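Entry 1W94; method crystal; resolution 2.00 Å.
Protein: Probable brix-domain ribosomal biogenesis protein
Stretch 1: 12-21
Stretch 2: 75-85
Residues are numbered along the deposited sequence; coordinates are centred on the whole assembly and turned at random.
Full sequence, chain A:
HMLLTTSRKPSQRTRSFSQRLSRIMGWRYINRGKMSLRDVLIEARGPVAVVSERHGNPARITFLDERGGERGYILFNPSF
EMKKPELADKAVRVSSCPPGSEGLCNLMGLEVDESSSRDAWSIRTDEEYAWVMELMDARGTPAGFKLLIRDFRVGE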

# COMPACT_ATOMS: atom_id res chain seq x y z
N GLN A 12 9.73 -7.15 -12.87
CA GLN A 12 9.81 -8.13 -11.79
C GLN A 12 9.70 -7.48 -10.40
O GLN A 12 9.00 -8.00 -9.52
CB GLN A 12 11.13 -8.88 -11.85
CG GLN A 12 11.02 -10.36 -11.83
N ARG A 13 10.40 -6.37 -10.20
CA ARG A 13 10.39 -5.69 -8.90
C ARG A 13 9.00 -5.14 -8.55
O ARG A 13 8.54 -5.24 -7.40
CB ARG A 13 11.45 -4.57 -8.82
CG ARG A 13 11.60 -3.97 -7.37
CD ARG A 13 12.77 -3.01 -7.28
NE ARG A 13 12.86 -2.29 -5.99
CZ ARG A 13 13.28 -2.83 -4.84
NH1 ARG A 13 13.60 -4.11 -4.77
NH2 ARG A 13 13.36 -2.09 -3.74
N THR A 14 8.33 -4.55 -9.52
CA THR A 14 6.99 -4.05 -9.30
C THR A 14 6.03 -5.20 -8.95
O THR A 14 5.20 -5.05 -8.06
CB THR A 14 6.51 -3.19 -10.49
OG1 THR A 14 7.35 -2.04 -10.59
CG2 THR A 14 5.09 -2.71 -10.31
N ARG A 15 6.17 -6.33 -9.65
CA ARG A 15 5.40 -7.56 -9.34
C ARG A 15 5.62 -8.05 -7.91
O ARG A 15 4.68 -8.29 -7.18
CB ARG A 15 5.75 -8.69 -10.32
CG ARG A 15 5.02 -8.56 -11.62
CD ARG A 15 5.21 -9.77 -12.56
NE ARG A 15 3.97 -9.96 -13.32
CZ ARG A 15 3.80 -9.66 -14.61
NH1 ARG A 15 4.80 -9.17 -15.32
NH2 ARG A 15 2.62 -9.85 -15.18
N SER A 16 6.89 -8.24 -7.55
CA SER A 16 7.29 -8.70 -6.24
C SER A 16 6.75 -7.79 -5.16
O SER A 16 6.18 -8.25 -4.16
CB SER A 16 8.80 -8.71 -6.16
OG SER A 16 9.30 -9.84 -6.83
N PHE A 17 6.97 -6.49 -5.35
CA PHE A 17 6.47 -5.50 -4.42
C PHE A 17 4.97 -5.63 -4.23
O PHE A 17 4.48 -5.62 -3.09
CB PHE A 17 6.78 -4.07 -4.87
CG PHE A 17 6.04 -3.03 -4.05
CD1 PHE A 17 6.51 -2.69 -2.76
CD2 PHE A 17 4.87 -2.43 -4.53
CE1 PHE A 17 5.84 -1.77 -2.00
CE2 PHE A 17 4.18 -1.49 -3.75
CZ PHE A 17 4.66 -1.17 -2.48
N SER A 18 4.23 -5.69 -5.33
CA SER A 18 2.77 -5.60 -5.27
C SER A 18 2.16 -6.87 -4.71
O SER A 18 1.22 -6.80 -3.92
CB SER A 18 2.17 -5.28 -6.65
OG SER A 18 2.62 -4.02 -7.09
N GLN A 19 2.73 -8.02 -5.09
CA GLN A 19 2.32 -9.28 -4.50
C GLN A 19 2.57 -9.29 -2.98
O GLN A 19 1.68 -9.66 -2.22
CB GLN A 19 3.00 -10.45 -5.20
CG GLN A 19 2.52 -10.67 -6.65
CD GLN A 19 3.27 -11.78 -7.39
OE1 GLN A 19 2.65 -12.61 -8.04
NE2 GLN A 19 4.60 -11.80 -7.26
N ARG A 20 3.77 -8.91 -2.56
CA ARG A 20 4.09 -8.72 -1.14
C ARG A 20 3.08 -7.83 -0.41
O ARG A 20 2.59 -8.18 0.65
CB ARG A 20 5.43 -8.05 -0.99
CG ARG A 20 6.61 -8.97 -0.81
CD ARG A 20 7.15 -8.82 0.62
NE ARG A 20 7.87 -10.04 0.94
CZ ARG A 20 9.19 -10.14 0.97
NH1 ARG A 20 9.73 -11.31 1.25
NH2 ARG A 20 9.97 -9.08 0.74
N LEU A 21 2.83 -6.63 -0.95
CA LEU A 21 1.95 -5.67 -0.28
C LEU A 21 0.54 -6.22 -0.15
O LEU A 21 -0.12 -6.05 0.90
CB LEU A 21 1.93 -4.35 -1.05
CG LEU A 21 0.98 -3.27 -0.56
CD1 LEU A 21 1.39 -2.67 0.82
CD2 LEU A 21 0.86 -2.16 -1.65
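Stretch 2 75-85: LFNPSFEMKKP

How does stretch 2 lie on the helix? Residues 75-80 form an extended strand crossing helix 12-21 at 74°, with the axes 10.4 Å apart at closest approach; the chain then continues as loop through P85. F17 and P78 mark the register, their CA atoms 7.6 Å apart. Strand alternation points F76, P78 and F80 toward the helix and N77 and S79 away.

What meets F17? With chi1 t, its ring reaches all three inward residues: F17 CZ lies 3.4 Å from F76 CE1, and F17 CD1 lies 3.5 Å from P78 CB and 4.1 Å from F80 CE2. F76 and F80 both adopt chi1 p, and the rings of F17 and F76 meet obliquely, their planes at 37°.

Why does R20 leave the usual wells? Its chi1 of -94° and chi2 of -111° go with a guanidinium held by the loop backbone: NH1 of R20 donates to O of M82 and NH2 of R20 to O of E81, both at 2.8 Å. P85 CD covers one face, 3.5 Å from R20 NE.

How does R13 reach across? Its CB points sideways, but chi1 to chi3 are all t, and this extended chain brings R13 NH1 within 3.6 Å of F80 CZ, which lies over a guanidinium face. One water accepts from R13 NH2 (2.8 Å) and F80 N (3.0 Å), bridging the stretches.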

# COMPACT_ATOMS: atom_id res chain seq x y z
N LEU A 75 2.57 8.91 -3.79
CA LEU A 75 3.86 8.79 -4.51
C LEU A 75 4.90 8.34 -3.51
O LEU A 75 5.00 8.91 -2.42
CB LEU A 75 4.32 10.13 -5.12
CG LEU A 75 3.30 10.90 -5.94
CD1 LEU A 75 3.88 12.27 -6.35
CD2 LEU A 75 2.83 10.08 -7.18
N PHE A 76 5.65 7.30 -3.88
CA PHE A 76 6.55 6.62 -2.95
C PHE A 76 7.69 5.86 -3.63
O PHE A 76 7.67 5.64 -4.83
CB PHE A 76 5.77 5.62 -2.07
CG PHE A 76 5.40 4.35 -2.79
CD1 PHE A 76 6.01 3.15 -2.45
CD2 PHE A 76 4.47 4.36 -3.84
CE1 PHE A 76 5.69 1.98 -3.15
CE2 PHE A 76 4.14 3.23 -4.54
CZ PHE A 76 4.75 2.01 -4.20
N ASN A 77 8.69 5.46 -2.84
CA ASN A 77 9.65 4.45 -3.23
C ASN A 77 9.53 3.30 -2.23
O ASN A 77 9.40 3.55 -1.02
CB ASN A 77 11.08 4.98 -3.13
CG ASN A 77 11.33 6.15 -4.02
OD1 ASN A 77 10.91 6.17 -5.18
ND2 ASN A 77 12.04 7.15 -3.51
N PRO A 78 9.53 2.05 -2.71
CA PRO A 78 9.50 0.97 -1.72
C PRO A 78 10.89 0.69 -1.14
O PRO A 78 11.90 1.05 -1.74
CB PRO A 78 9.02 -0.24 -2.52
CG PRO A 78 9.51 0.03 -3.91
CD PRO A 78 9.51 1.54 -4.10
N SER A 79 10.90 0.13 0.07
CA SER A 79 12.11 -0.36 0.70
C SER A 79 11.71 -1.67 1.38
O SER A 79 10.94 -1.67 2.34
CB SER A 79 12.59 0.62 1.75
OG SER A 79 13.66 0.06 2.50
N PHE A 80 12.20 -2.78 0.85
CA PHE A 80 11.89 -4.07 1.42
C PHE A 80 13.06 -5.04 1.31
O PHE A 80 13.79 -5.05 0.32
CB PHE A 80 10.56 -4.63 0.86
CG PHE A 80 10.55 -4.87 -0.64
CD1 PHE A 80 10.63 -6.16 -1.15
CD2 PHE A 80 10.43 -3.83 -1.53
CE1 PHE A 80 10.59 -6.39 -2.53
CE2 PHE A 80 10.39 -4.04 -2.90
CZ PHE A 80 10.47 -5.32 -3.40
N GLU A 81 13.26 -5.83 2.36
CA GLU A 81 14.27 -6.88 2.39
C GLU A 81 13.79 -8.15 1.69
O GLU A 81 12.62 -8.28 1.33
CB GLU A 81 14.65 -7.23 3.83
CG GLU A 81 14.88 -6.03 4.75
N MSE A 82 14.69 -9.13 1.53
CA MSE A 82 14.32 -10.37 0.82
C MSE A 82 13.38 -11.25 1.66
O MSE A 82 12.47 -11.86 1.11
CB MSE A 82 15.55 -11.17 0.41
CG MSE A 82 16.17 -11.98 1.50
SE MSE A 82 17.75 -12.92 0.81
CE MSE A 82 19.17 -11.67 1.61
N LYS A 83 13.60 -11.27 2.97
CA LYS A 83 12.88 -12.14 3.90
C LYS A 83 11.42 -11.71 3.99
O LYS A 83 11.13 -10.53 4.13
CB LYS A 83 13.52 -12.07 5.28
CG LYS A 83 12.98 -13.08 6.30
N LYS A 84 10.52 -12.69 3.93
CA LYS A 84 9.09 -12.51 4.07
C LYS A 84 8.77 -11.97 5.46
O LYS A 84 9.32 -12.44 6.47
CB LYS A 84 8.39 -13.87 3.85
N PRO A 85 7.92 -10.93 5.53
CA PRO A 85 7.51 -10.43 6.86
C PRO A 85 6.76 -11.50 7.67
O PRO A 85 5.96 -12.24 7.11
CB PRO A 85 6.55 -9.28 6.52
CG PRO A 85 6.84 -8.92 5.10
CD PRO A 85 7.32 -10.17 4.42
O HOH W 1 14.38 -2.16 -1.16